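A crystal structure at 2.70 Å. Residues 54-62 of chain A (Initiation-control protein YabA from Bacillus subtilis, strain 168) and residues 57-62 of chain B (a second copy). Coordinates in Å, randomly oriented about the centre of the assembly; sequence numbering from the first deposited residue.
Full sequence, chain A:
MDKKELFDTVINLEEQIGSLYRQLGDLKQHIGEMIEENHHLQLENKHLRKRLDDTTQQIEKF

Chain A, residues 54-62: DTTQQIEKF
Chain B 57-62: QQIEKF

The two stretches are the C-terminal ends of two copies of one protein, packed side by side in the same register and direction: A:Ile59 CA lies 6.8 Å from B:Ile59 CA, and A:Phe62 CA lies 7.7 Å from B:Phe62 CA. Their contact buries 238 Å², both sides summed, and contains no hydrogen bond between the stretches, so it rests on van der Waals packing, mostly of side chains, with the backbone oxygens of A:Phe62 and B:Phe62 also close.

Chain A enters as a helix already under way, with phi/psi from A:Asp54 to A:Glu60 near -65/-37. Its i+4 ladder runs from A:Gln58 N to A:Asp54 O (2.9 Å) through A:Phe62 N to A:Gln58 O (3.1 Å). A:Asp54 (chi1 m) stays out of reach of the chain B stretch. A:Thr55, chi1 t at -172°, has its CA-to-CB bond sideways, and its OG1 sits 3.2 Å from B:Ile59 CD1. A:Thr55 is buried, but its OG1 is hydrogen-bonded elsewhere in the structure, so the hydroxyl is not left unsatisfied. A:Thr56 (chi1 m) points away, and A:Gln57, modelled to CB, makes no contact.

A:Gln58 points toward chain B, but with chi1 off-well at -103°, chi2 p at 76° and chi3 at -81° its end leads away. Its aliphatic base makes the contact, CB lying 3.7 Å from B:Ile59 CD1. The amide folds back along its own helix, where NE2 comes 3.0 Å from A:Asp54 O at an angle too poor for a hydrogen bond.

A:Ile59 pairs with B:Ile59 in the apolar contact, offering surface that packs without a polar partner. Both adopt mt rotamers, chi1/chi2 -70/-168° in A and -72/-165° in B; each CA-to-CB bond is sideways, and each side-chain end comes nearer the other stretch. A:Ile59 CG1 meets B:Ile59 CG1 at 3.6 Å, while A:Ile59 CD1 reaches B:Gln58 OE1 at 3.5 Å. B:Gln58 points toward chain A with chi1 m, chi2 t and chi3 21°. B:Ile59 has 82 Å² covered, the largest share, against 52 Å² for A:Ile59.

A:Glu60, modelled to CB, and A:Lys61, without any side-chain atom, take no part. Chain B is helical at 57-59 (-69/-31, -73/-49, -64/-45), leaves helical geometry at B:Glu60 (-72/8) and forms a type I turn from B:Ile59 to B:Phe62, closed by B:Phe62 N to B:Ile59 O at 2.7 Å. A:Phe62 (phi -145°, chi1 41°, chi2 -116°) and B:Phe62 (phi 61°, chi1 -43°, chi2 -74°) approach through backbone, A:Phe62 O to B:Phe62 O at 3.7 Å, and both remain exposed.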

# COMPACT_ATOMS: atom_id res chain seq x y z
N ASP A 54 -28.90 -19.39 -38.16
CA ASP A 54 -30.20 -20.02 -38.39
C ASP A 54 -30.97 -19.34 -39.52
O ASP A 54 -31.54 -20.02 -40.39
CB ASP A 54 -31.04 -20.00 -37.11
CG ASP A 54 -30.40 -20.80 -36.00
OD1 ASP A 54 -29.22 -21.19 -36.15
OD2 ASP A 54 -31.08 -21.04 -34.97
N THR A 55 -30.99 -18.01 -39.51
CA THR A 55 -31.72 -17.25 -40.51
C THR A 55 -31.02 -17.38 -41.88
O THR A 55 -31.68 -17.37 -42.93
CB THR A 55 -31.87 -15.76 -40.09
OG1 THR A 55 -32.75 -15.09 -41.00
CG2 THR A 55 -30.56 -15.07 -40.10
N THR A 56 -29.69 -17.52 -41.86
CA THR A 56 -28.92 -17.73 -43.08
C THR A 56 -29.23 -19.08 -43.70
O THR A 56 -29.39 -19.20 -44.91
CB THR A 56 -27.40 -17.63 -42.83
OG1 THR A 56 -27.07 -16.31 -42.38
CG2 THR A 56 -26.62 -17.92 -44.10
N GLN A 57 -29.33 -20.11 -42.86
CA GLN A 57 -29.71 -21.43 -43.34
C GLN A 57 -31.14 -21.41 -43.88
O GLN A 57 -31.44 -22.01 -44.92
CB GLN A 57 -29.56 -22.48 -42.23
N GLN A 58 -32.02 -20.69 -43.18
CA GLN A 58 -33.40 -20.51 -43.62
C GLN A 58 -33.47 -19.89 -45.01
O GLN A 58 -34.27 -20.31 -45.84
CB GLN A 58 -34.18 -19.64 -42.63
CG GLN A 58 -35.13 -20.40 -41.72
CD GLN A 58 -34.40 -21.11 -40.60
OE1 GLN A 58 -33.86 -22.20 -40.79
NE2 GLN A 58 -34.38 -20.50 -39.42
N ILE A 59 -32.64 -18.87 -45.25
CA ILE A 59 -32.60 -18.25 -46.57
C ILE A 59 -31.99 -19.20 -47.61
O ILE A 59 -32.41 -19.22 -48.76
CB ILE A 59 -31.82 -16.91 -46.55
CG1 ILE A 59 -32.61 -15.85 -45.78
CG2 ILE A 59 -31.55 -16.41 -47.97
CD1 ILE A 59 -32.08 -14.44 -45.95
N GLU A 60 -31.00 -19.99 -47.18
CA GLU A 60 -30.36 -20.96 -48.07
C GLU A 60 -31.37 -22.01 -48.52
O GLU A 60 -31.25 -22.57 -49.62
CB GLU A 60 -29.17 -21.63 -47.39
N LYS A 61 -32.36 -22.29 -47.68
CA LYS A 61 -33.48 -23.13 -48.10
C LYS A 61 -34.30 -22.39 -49.15
O LYS A 61 -34.41 -22.84 -50.29
N PHE A 62 -34.89 -21.26 -48.76
CA PHE A 62 -35.60 -20.41 -49.71
C PHE A 62 -35.45 -18.93 -49.37
O PHE A 62 -36.33 -18.12 -49.67
CB PHE A 62 -37.09 -20.78 -49.76
CG PHE A 62 -37.70 -21.07 -48.41
CD1 PHE A 62 -38.19 -22.33 -48.12
CD2 PHE A 62 -37.79 -20.08 -47.44
CE1 PHE A 62 -38.76 -22.61 -46.89
CE2 PHE A 62 -38.36 -20.35 -46.21
CZ PHE A 62 -38.84 -21.62 -45.93
N GLN B 57 -35.79 -8.75 -42.67
CA GLN B 57 -36.57 -8.05 -43.70
C GLN B 57 -36.62 -8.86 -44.99
O GLN B 57 -37.60 -8.79 -45.73
CB GLN B 57 -35.98 -6.66 -43.97
CG GLN B 57 -36.22 -5.65 -42.85
N GLN B 58 -35.58 -9.64 -45.26
CA GLN B 58 -35.55 -10.50 -46.44
C GLN B 58 -36.49 -11.70 -46.29
O GLN B 58 -37.28 -11.99 -47.19
CB GLN B 58 -34.13 -11.00 -46.74
CG GLN B 58 -33.14 -9.92 -47.14
CD GLN B 58 -31.80 -10.49 -47.58
OE1 GLN B 58 -31.71 -11.66 -47.97
NE2 GLN B 58 -30.75 -9.67 -47.52
N ILE B 59 -36.40 -12.40 -45.16
CA ILE B 59 -37.22 -13.59 -44.95
C ILE B 59 -38.71 -13.25 -44.90
O ILE B 59 -39.53 -13.92 -45.54
CB ILE B 59 -36.84 -14.32 -43.64
CG1 ILE B 59 -35.49 -15.03 -43.81
CG2 ILE B 59 -37.90 -15.35 -43.27
CD1 ILE B 59 -35.21 -16.07 -42.74
N GLU B 60 -39.06 -12.19 -44.18
CA GLU B 60 -40.46 -11.80 -44.00
C GLU B 60 -41.07 -11.20 -45.28
O GLU B 60 -42.20 -10.70 -45.26
CB GLU B 60 -40.59 -10.81 -42.84
N LYS B 61 -40.33 -11.27 -46.38
CA LYS B 61 -40.85 -10.89 -47.69
C LYS B 61 -40.86 -12.13 -48.57
O LYS B 61 -41.20 -12.07 -49.76
CB LYS B 61 -40.00 -9.77 -48.31
N PHE B 62 -40.50 -13.27 -47.97
CA PHE B 62 -40.50 -14.57 -48.64
C PHE B 62 -39.55 -14.59 -49.83
O PHE B 62 -38.40 -15.01 -49.71
CB PHE B 62 -41.91 -14.95 -49.10
CG PHE B 62 -42.98 -14.67 -48.08
CD1 PHE B 62 -43.10 -15.48 -46.96
CD2 PHE B 62 -43.86 -13.62 -48.24
CE1 PHE B 62 -44.08 -15.23 -46.02
CE2 PHE B 62 -44.84 -13.37 -47.31
CZ PHE B 62 -44.95 -14.17 -46.20